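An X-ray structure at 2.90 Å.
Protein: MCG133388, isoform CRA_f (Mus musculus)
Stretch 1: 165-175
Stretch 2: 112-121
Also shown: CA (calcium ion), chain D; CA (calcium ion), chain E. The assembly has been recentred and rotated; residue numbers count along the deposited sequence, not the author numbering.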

# COMPACT_ATOMS: atom_id res chain seq x y z
N LEU A 165 7.20 2.08 1.12
CA LEU A 165 6.79 2.75 2.35
C LEU A 165 7.95 2.85 3.34
O LEU A 165 8.66 1.87 3.56
CB LEU A 165 5.61 2.03 3.00
CG LEU A 165 4.25 2.18 2.33
CD1 LEU A 165 3.18 1.43 3.12
CD2 LEU A 165 3.89 3.64 2.18
N VAL A 166 8.13 4.03 3.92
CA VAL A 166 9.13 4.23 4.95
C VAL A 166 8.47 4.64 6.26
O VAL A 166 7.83 5.69 6.34
CB VAL A 166 10.17 5.30 4.54
CG1 VAL A 166 11.17 5.52 5.67
CG2 VAL A 166 10.87 4.89 3.26
N LEU A 167 8.62 3.80 7.28
CA LEU A 167 8.01 4.06 8.58
C LEU A 167 8.73 5.19 9.31
O LEU A 167 9.95 5.14 9.50
CB LEU A 167 8.02 2.79 9.43
CG LEU A 167 7.19 2.83 10.72
CD1 LEU A 167 5.73 3.11 10.41
CD2 LEU A 167 7.34 1.52 11.48
N GLU A 168 7.98 6.22 9.70
CA GLU A 168 8.55 7.37 10.39
C GLU A 168 8.36 7.27 11.90
O GLU A 168 9.29 7.50 12.67
CB GLU A 168 7.94 8.67 9.87
CG GLU A 168 8.30 8.99 8.43
CD GLU A 168 9.73 9.46 8.26
OE1 GLU A 168 10.39 9.75 9.28
OE2 GLU A 168 10.21 9.53 7.11
N GLN A 169 7.14 6.93 12.32
CA GLN A 169 6.83 6.77 13.73
C GLN A 169 6.35 5.36 14.05
O GLN A 169 5.74 4.70 13.21
CB GLN A 169 5.79 7.80 14.17
CG GLN A 169 6.30 9.23 14.21
CD GLN A 169 5.28 10.19 14.79
OE1 GLN A 169 4.11 9.86 14.95
NE2 GLN A 169 5.73 11.40 15.11
N GLN A 170 6.62 4.91 15.27
CA GLN A 170 6.26 3.56 15.69
C GLN A 170 4.75 3.35 15.73
O GLN A 170 4.01 4.18 16.26
CB GLN A 170 6.86 3.26 17.06
CG GLN A 170 6.50 1.89 17.62
CD GLN A 170 6.94 0.76 16.71
OE1 GLN A 170 6.24 0.40 15.76
NE2 GLN A 170 8.11 0.19 17.00
N LEU A 171 4.30 2.25 15.15
CA LEU A 171 2.89 1.90 15.13
C LEU A 171 2.43 1.43 16.51
O LEU A 171 3.23 0.89 17.28
CB LEU A 171 2.61 0.82 14.09
CG LEU A 171 3.05 1.12 12.66
CD1 LEU A 171 2.79 -0.08 11.76
CD2 LEU A 171 2.34 2.35 12.12
N ASP A 172 1.15 1.62 16.81
CA ASP A 172 0.59 1.19 18.08
C ASP A 172 -0.81 0.64 17.90
O ASP A 172 -1.76 1.40 17.66
CB ASP A 172 0.58 2.36 19.08
CG ASP A 172 0.10 1.94 20.46
OD1 ASP A 172 0.21 0.75 20.79
OD2 ASP A 172 -0.38 2.82 21.20
N ARG A 173 -0.94 -0.68 18.00
CA ARG A 173 -2.22 -1.35 17.79
C ARG A 173 -3.28 -0.91 18.80
O ARG A 173 -4.47 -0.93 18.51
CB ARG A 173 -2.03 -2.87 17.87
CG ARG A 173 -3.30 -3.66 17.59
CD ARG A 173 -3.23 -5.05 18.18
NE ARG A 173 -4.55 -5.50 18.62
CZ ARG A 173 -5.04 -5.26 19.83
NH1 ARG A 173 -4.33 -4.58 20.72
NH2 ARG A 173 -6.25 -5.70 20.16
N GLU A 174 -2.83 -0.49 19.98
CA GLU A 174 -3.74 -0.07 21.04
C GLU A 174 -4.46 1.23 20.70
O GLU A 174 -5.50 1.55 21.29
CB GLU A 174 -3.00 0.06 22.37
CG GLU A 174 -2.78 -1.26 23.11
CD GLU A 174 -1.75 -2.15 22.44
OE1 GLU A 174 -2.06 -3.34 22.20
OE2 GLU A 174 -0.63 -1.66 22.16
N THR A 175 -3.90 2.00 19.77
CA THR A 175 -4.55 3.22 19.30
C THR A 175 -5.44 2.91 18.09
O THR A 175 -6.63 3.19 18.09
CB THR A 175 -3.53 4.30 18.92
OG1 THR A 175 -2.63 3.80 17.92
CG2 THR A 175 -2.73 4.73 20.14
CA CA D . 2.47 -0.19 21.13
CA CA E . 0.08 -4.62 21.81
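Stretch 2, residues 112-121: RISESAAPGA

Stretch 2 runs antiparallel to stretch 1: Pro-119 lies nearest Leu-167, with their CA atoms 5.0 Å apart, and Glu-115 lies nearest Leu-171, at 5.5 Å between CA atoms. It enters as a strand, Arg-112 to Ser-114, and then follows a type I turn from Ser-114 to Ala-117 and a type II turn from Ala-118 to Ala-121. The first turn is closed by Ala-117 N bonding to Ser-114 O at 3.3 Å, the second by a weak bond from Ala-121 N to Ala-118 O, also 3.3 Å. Gly-120, at phi 98° and psi -11°, occupies a position of the second turn where a CB would jam against the carbonyl oxygen of Pro-119.

Stretch 1 begins as an extended strand, Leu-165 to Leu-167, and the second turn docks against its end. The CA of Val-166 approaches Ala-121 O at 3.6 Å in a CA-H...O contact. Ala-121 O also accepts a hydrogen bond from Leu-167 N (3.2 Å), while Leu-167 O receives one from Gly-120 N (2.9 Å). This nearly straight pair fixes the register. The CA-to-CB bond of Leu-167 points toward stretch 2, and its CD2 packs 3.9 Å from Ala-117 CB.

Beyond the strand, Glu-168 and Gln-169 direct their CB atoms away, although the backbone still touches stretch 2 through Glu-168 O, 3.6 Å from Pro-119 CB. Gln-170 starts sideways, but the end of its side chain comes nearer the first turn, with NE2 3.8 Å from Ser-116 C. Leu-171 is buried and continues the apolar contact, its CD1 resting 3.8 Å from Ile-113 CG2.

The last part of stretch 1 gathers around Glu-115, a buried residue whose extended side chain (chi1 and chi2 both t) reaches two calcium ions. Asp-172 OD1 and Glu-115 OE2 each bind the chain D calcium at 2.5 Å. Asp-172 OD1 lies 2.8 Å from Glu-115 OE2, a close approach of acidic groups that their shared metal makes possible. Arg-173 offers its backbone, N donating a weak hydrogen bond to Glu-115 OE2 (3.0 Å), and although its CB points toward stretch 2, the end of the side chain leads away to form a salt bridge between NH1 and Glu-174 OE1 (3.0 Å). That Glu-174 OE1 also binds the chain E calcium at 2.5 Å, joined by Glu-115 OE1 at 2.7 Å; the carboxylate of Glu-115 thus bridges the two ions.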

# COMPACT_ATOMS: atom_id res chain seq x y z
N ARG A 112 0.55 -6.77 6.41
CA ARG A 112 0.56 -7.19 7.80
C ARG A 112 1.88 -6.78 8.45
O ARG A 112 2.87 -7.51 8.38
CB ARG A 112 0.36 -8.70 7.91
CG ARG A 112 -0.89 -9.21 7.20
CD ARG A 112 -1.80 -9.96 8.15
NE ARG A 112 -2.96 -10.52 7.47
CZ ARG A 112 -3.93 -11.20 8.07
NH1 ARG A 112 -3.88 -11.41 9.38
NH2 ARG A 112 -4.94 -11.67 7.37
N ILE A 113 1.88 -5.62 9.09
CA ILE A 113 3.08 -5.10 9.73
C ILE A 113 3.02 -5.26 11.25
O ILE A 113 2.03 -4.89 11.88
CB ILE A 113 3.30 -3.61 9.39
CG1 ILE A 113 3.43 -3.43 7.88
CG2 ILE A 113 4.53 -3.07 10.11
CD1 ILE A 113 3.65 -1.99 7.46
N SER A 114 4.08 -5.82 11.82
CA SER A 114 4.17 -6.01 13.26
C SER A 114 4.18 -4.68 14.00
O SER A 114 4.65 -3.67 13.47
CB SER A 114 5.42 -6.82 13.62
OG SER A 114 5.60 -6.88 15.03
N GLU A 115 3.66 -4.68 15.22
CA GLU A 115 3.61 -3.48 16.04
C GLU A 115 5.01 -3.07 16.50
O GLU A 115 5.24 -1.93 16.90
CB GLU A 115 2.71 -3.71 17.25
CG GLU A 115 2.35 -2.46 18.03
CD GLU A 115 1.45 -2.76 19.21
OE1 GLU A 115 1.14 -3.95 19.44
OE2 GLU A 115 1.04 -1.81 19.91
N SER A 116 5.94 -4.01 16.43
CA SER A 116 7.32 -3.76 16.86
C SER A 116 8.21 -3.35 15.69
O SER A 116 9.43 -3.48 15.76
CB SER A 116 7.89 -5.00 17.54
OG SER A 116 7.89 -6.11 16.66
N ALA A 117 7.60 -2.87 14.62
CA ALA A 117 8.35 -2.41 13.45
C ALA A 117 9.07 -1.11 13.76
O ALA A 117 8.45 -0.10 14.07
CB ALA A 117 7.43 -2.25 12.26
N ALA A 118 10.40 -1.14 13.67
CA ALA A 118 11.22 0.03 13.97
C ALA A 118 11.16 1.06 12.84
O ALA A 118 10.98 0.70 11.68
CB ALA A 118 12.66 -0.39 14.23
N PRO A 119 11.30 2.35 13.19
CA PRO A 119 11.36 3.42 12.19
C PRO A 119 12.51 3.22 11.21
O PRO A 119 13.58 2.74 11.60
CB PRO A 119 11.57 4.68 13.03
CG PRO A 119 10.99 4.34 14.36
CD PRO A 119 11.29 2.89 14.56
N GLY A 120 12.30 3.58 9.95
CA GLY A 120 13.31 3.39 8.92
C GLY A 120 13.06 2.13 8.12
O GLY A 120 13.69 1.90 7.09
N ALA A 121 12.13 1.31 8.61
CA ALA A 121 11.76 0.07 7.93
C ALA A 121 11.13 0.36 6.57
O ALA A 121 10.20 1.17 6.47
CB ALA A 121 10.81 -0.75 8.78